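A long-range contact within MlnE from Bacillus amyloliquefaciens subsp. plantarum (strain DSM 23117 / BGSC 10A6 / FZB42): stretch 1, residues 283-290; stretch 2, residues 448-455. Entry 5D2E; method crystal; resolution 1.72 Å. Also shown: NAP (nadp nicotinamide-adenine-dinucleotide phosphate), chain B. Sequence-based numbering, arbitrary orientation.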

# COMPACT_ATOMS: atom_id res chain seq x y z
N GLY A 283 6.74 6.79 -19.12
CA GLY A 283 7.46 7.35 -17.96
C GLY A 283 8.82 6.67 -17.79
O GLY A 283 9.21 5.86 -18.56
N GLY A 284 9.56 7.06 -16.78
CA GLY A 284 10.91 6.62 -16.58
C GLY A 284 11.07 5.11 -16.44
O GLY A 284 11.70 4.47 -17.30
N LEU A 285 10.49 4.53 -15.41
CA LEU A 285 10.63 3.08 -15.22
C LEU A 285 9.89 2.32 -16.27
O LEU A 285 10.35 1.30 -16.79
CB LEU A 285 10.13 2.66 -13.83
CG LEU A 285 10.97 3.14 -12.66
CD1 LEU A 285 10.63 2.34 -11.40
CD2 LEU A 285 12.46 3.02 -13.00
N GLY A 286 8.70 2.80 -16.59
CA GLY A 286 7.85 2.13 -17.61
C GLY A 286 8.59 1.89 -18.94
O GLY A 286 8.51 0.81 -19.55
N TYR A 287 9.27 2.94 -19.41
CA TYR A 287 10.03 2.89 -20.64
C TYR A 287 11.31 2.07 -20.50
O TYR A 287 11.65 1.36 -21.40
CB TYR A 287 10.30 4.33 -21.20
CG TYR A 287 10.98 4.23 -22.55
CD1 TYR A 287 10.29 3.76 -23.63
CD2 TYR A 287 12.34 4.48 -22.70
CE1 TYR A 287 10.91 3.58 -24.88
CE2 TYR A 287 12.99 4.30 -23.93
CZ TYR A 287 12.25 3.85 -25.01
OH TYR A 287 12.83 3.67 -26.25
N LEU A 288 11.97 2.12 -19.34
CA LEU A 288 13.17 1.38 -19.08
C LEU A 288 12.83 -0.12 -19.15
O LEU A 288 13.52 -0.87 -19.80
CB LEU A 288 13.68 1.70 -17.70
CG LEU A 288 14.94 0.98 -17.25
CD1 LEU A 288 16.08 1.67 -17.97
CD2 LEU A 288 15.24 0.98 -15.76
N PHE A 289 11.73 -0.53 -18.54
CA PHE A 289 11.21 -1.90 -18.74
C PHE A 289 10.73 -2.22 -20.16
O PHE A 289 10.92 -3.36 -20.65
CB PHE A 289 10.15 -2.26 -17.67
CG PHE A 289 10.78 -2.57 -16.35
CD1 PHE A 289 11.15 -1.56 -15.48
CD2 PHE A 289 11.10 -3.87 -16.02
CE1 PHE A 289 11.79 -1.84 -14.27
CE2 PHE A 289 11.71 -4.15 -14.82
CZ PHE A 289 12.08 -3.14 -13.95
N ALA A 290 10.16 -1.28 -20.87
CA ALA A 290 9.73 -1.61 -22.25
C ALA A 290 10.97 -1.98 -23.11
O ALA A 290 10.94 -2.97 -23.84
CB ALA A 290 8.95 -0.49 -22.90
N ASN A 448 8.27 -3.62 -4.07
CA ASN A 448 8.46 -2.37 -3.37
C ASN A 448 9.88 -1.81 -3.77
O ASN A 448 10.92 -2.14 -3.14
CB ASN A 448 8.43 -2.56 -1.91
CG ASN A 448 7.09 -3.13 -1.40
OD1 ASN A 448 7.02 -4.30 -1.08
ND2 ASN A 448 6.09 -2.27 -1.26
N TRP A 449 9.86 -1.03 -4.83
CA TRP A 449 11.09 -0.38 -5.31
C TRP A 449 11.58 0.78 -4.42
O TRP A 449 10.79 1.56 -3.94
CB TRP A 449 10.83 0.23 -6.65
CG TRP A 449 10.56 -0.69 -7.77
CD1 TRP A 449 9.41 -0.71 -8.54
CD2 TRP A 449 11.41 -1.71 -8.30
NE1 TRP A 449 9.52 -1.66 -9.48
CE2 TRP A 449 10.73 -2.29 -9.38
CE3 TRP A 449 12.69 -2.18 -7.99
CZ2 TRP A 449 11.30 -3.30 -10.19
CZ3 TRP A 449 13.29 -3.17 -8.84
CH2 TRP A 449 12.56 -3.77 -9.88
N PRO A 450 12.90 0.87 -4.20
CA PRO A 450 13.48 2.05 -3.64
C PRO A 450 13.69 3.10 -4.75
O PRO A 450 13.24 2.91 -5.90
CB PRO A 450 14.80 1.52 -3.11
CG PRO A 450 15.21 0.62 -4.24
CD PRO A 450 13.93 0.03 -4.80
N LEU A 451 14.34 4.22 -4.40
CA LEU A 451 14.69 5.27 -5.40
C LEU A 451 15.72 4.76 -6.39
O LEU A 451 16.71 4.12 -6.00
CB LEU A 451 15.27 6.52 -4.74
CG LEU A 451 14.20 7.40 -4.15
CD1 LEU A 451 14.89 8.49 -3.31
CD2 LEU A 451 13.33 7.96 -5.27
N TRP A 452 15.39 4.95 -7.64
CA TRP A 452 16.26 4.56 -8.73
C TRP A 452 17.06 5.79 -9.23
O TRP A 452 16.61 6.91 -9.12
CB TRP A 452 15.49 4.13 -9.92
CG TRP A 452 14.75 2.87 -9.85
CD1 TRP A 452 13.73 2.58 -9.01
CD2 TRP A 452 14.90 1.75 -10.72
NE1 TRP A 452 13.25 1.32 -9.27
CE2 TRP A 452 13.92 0.80 -10.34
CE3 TRP A 452 15.75 1.45 -11.80
CZ2 TRP A 452 13.78 -0.42 -11.00
CZ3 TRP A 452 15.60 0.24 -12.46
CH2 TRP A 452 14.63 -0.69 -12.06
N ASP A 453 18.24 5.49 -9.76
CA ASP A 453 19.09 6.41 -10.55
C ASP A 453 18.80 6.07 -12.03
O ASP A 453 19.57 5.38 -12.68
CB ASP A 453 20.54 6.09 -10.16
CG ASP A 453 21.57 6.99 -10.80
OD1 ASP A 453 21.22 8.11 -11.19
OD2 ASP A 453 22.73 6.55 -10.85
N ALA A 454 17.62 6.48 -12.50
CA ALA A 454 17.10 6.17 -13.87
C ALA A 454 15.71 6.79 -14.07
O ALA A 454 14.93 6.93 -13.11
CB ALA A 454 17.06 4.67 -14.16
N GLY A 455 15.42 7.17 -15.32
CA GLY A 455 14.21 7.92 -15.69
C GLY A 455 14.57 9.28 -16.26
O GLY A 455 14.92 10.18 -15.50
PA NAP B . 7.08 8.66 -14.01
O1A NAP B . 8.22 8.84 -15.05
O2A NAP B . 6.18 9.80 -13.57
O5B NAP B . 6.12 7.59 -14.72
C5B NAP B . 4.83 7.34 -14.18
C4B NAP B . 3.91 7.42 -15.37
O4B NAP B . 2.57 7.17 -14.91
C3B NAP B . 3.87 8.80 -16.07
O3B NAP B . 4.43 8.73 -17.38
C2B NAP B . 2.37 9.12 -16.18
O2B NAP B . 2.04 9.63 -17.44
C1B NAP B . 1.71 7.76 -15.85
N9A NAP B . 0.40 7.86 -15.22
C8A NAP B . 0.06 8.54 -14.06
N7A NAP B . -1.30 8.45 -13.81
C5A NAP B . -1.81 7.65 -14.77
C6A NAP B . -3.12 7.15 -15.11
N6A NAP B . -4.16 7.47 -14.27
N1A NAP B . -3.27 6.39 -16.28
C2A NAP B . -2.20 6.10 -17.05
N3A NAP B . -0.94 6.54 -16.79
C4A NAP B . -0.69 7.29 -15.71
O3 NAP B . 7.64 7.94 -12.66
PN NAP B . 8.73 6.73 -12.58
O1N NAP B . 9.96 7.21 -11.83
O2N NAP B . 8.70 6.07 -13.93
O5D NAP B . 8.07 5.63 -11.59
C5D NAP B . 7.14 4.71 -12.21
C4D NAP B . 6.45 3.80 -11.18
O4D NAP B . 7.38 3.18 -10.31
C3D NAP B . 5.53 4.66 -10.29
O3D NAP B . 4.30 3.98 -10.12
C2D NAP B . 6.30 4.83 -8.99
O2D NAP B . 5.42 5.06 -7.86
C1D NAP B . 7.18 3.55 -8.91
N1N NAP B . 8.42 3.83 -8.15
C2N NAP B . 9.44 4.58 -8.70
C3N NAP B . 10.64 4.89 -8.02
C7N NAP B . 11.78 5.72 -8.68
O7N NAP B . 12.78 6.03 -8.02
N7N NAP B . 11.75 6.12 -9.96
C4N NAP B . 10.76 4.43 -6.70
C5N NAP B . 9.70 3.71 -6.13
C6N NAP B . 8.55 3.40 -6.87
P2B NAP B . 0.74 10.58 -17.76
O1X NAP B . 0.83 11.83 -16.90
O2X NAP B . 0.81 10.84 -19.30
O3X NAP B . -0.46 9.76 -17.37

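The centre of the contact is the side chain of W452, against which three residues of the helix pack. L285 lies over one face of the indole: its CD2 sits 3.8 Å from the centroid of the W452 five-membered ring and only 18° off the ring normal, a CH-pi arrangement in which a weakly polarised methyl group meets the electron-rich face of the pyrrole. The other methyl is equally close to this ring, with L285 CD1 3.5 Å from W452 NE1. Although the CA-to-CB bond of L285 points sideways, its m,t rotamer brings the end of the side chain nearer to the second stretch.

One helical turn further on, L288 and F289 direct their CA-to-CB bonds toward the second stretch and meet the six-membered part of the same indole. L288 CD2 approaches W452 CZ3 to 3.4 Å, a tight apolar contact, while F289 CE1 lies 3.8 Å from W452 CH2. The phenyl ring of F289 also reaches W449, with F289 CZ 3.8 Å from W449 CZ2; both tryptophans approach it obliquely, so these contacts rest on dispersion and shape rather than on parallel stacking. A looser contact, 4.4 Å between L285 CD1 and W449 CD1, links the leucine to the second tryptophan as well. The result is a compact cluster of aliphatic and aromatic groups, shared between residues that touch across at least 160 positions of sequence.

Toward the periphery the packing thins. L288 CD2 lies 4.4 Å from A454 CB, and at the start of the helix the two backbones come together where G284 CA is 3.7 Å from G455 CA. This approach depends on the absence of a side chain at G284, since a CB there would fall 2.8 Å from G455 CA. Both A454 and G455 are poorly ordered, so this margin is less sharply defined than the aromatic centre.

No hydrogen bond crosses between the stretches. The helix satisfies its own backbone, beginning with Y287 N to G283 O at 3.0 Å and L288 N to G284 O at 3.1 Å, and this pattern leaves the amides of its first turn free for the cofactor. G284 N donates to NAP O1A (2.8 Å) and L285 N to NAP O2N (2.8 Å), so the helix N-terminus holds one oxygen of each phosphate in the pyrophosphate. From the second stretch, W452 N donates to the carboxamide oxygen, NAP O7N, at 2.9 Å. NADP thus bridges the two segments through polar contacts that they do not make with each other.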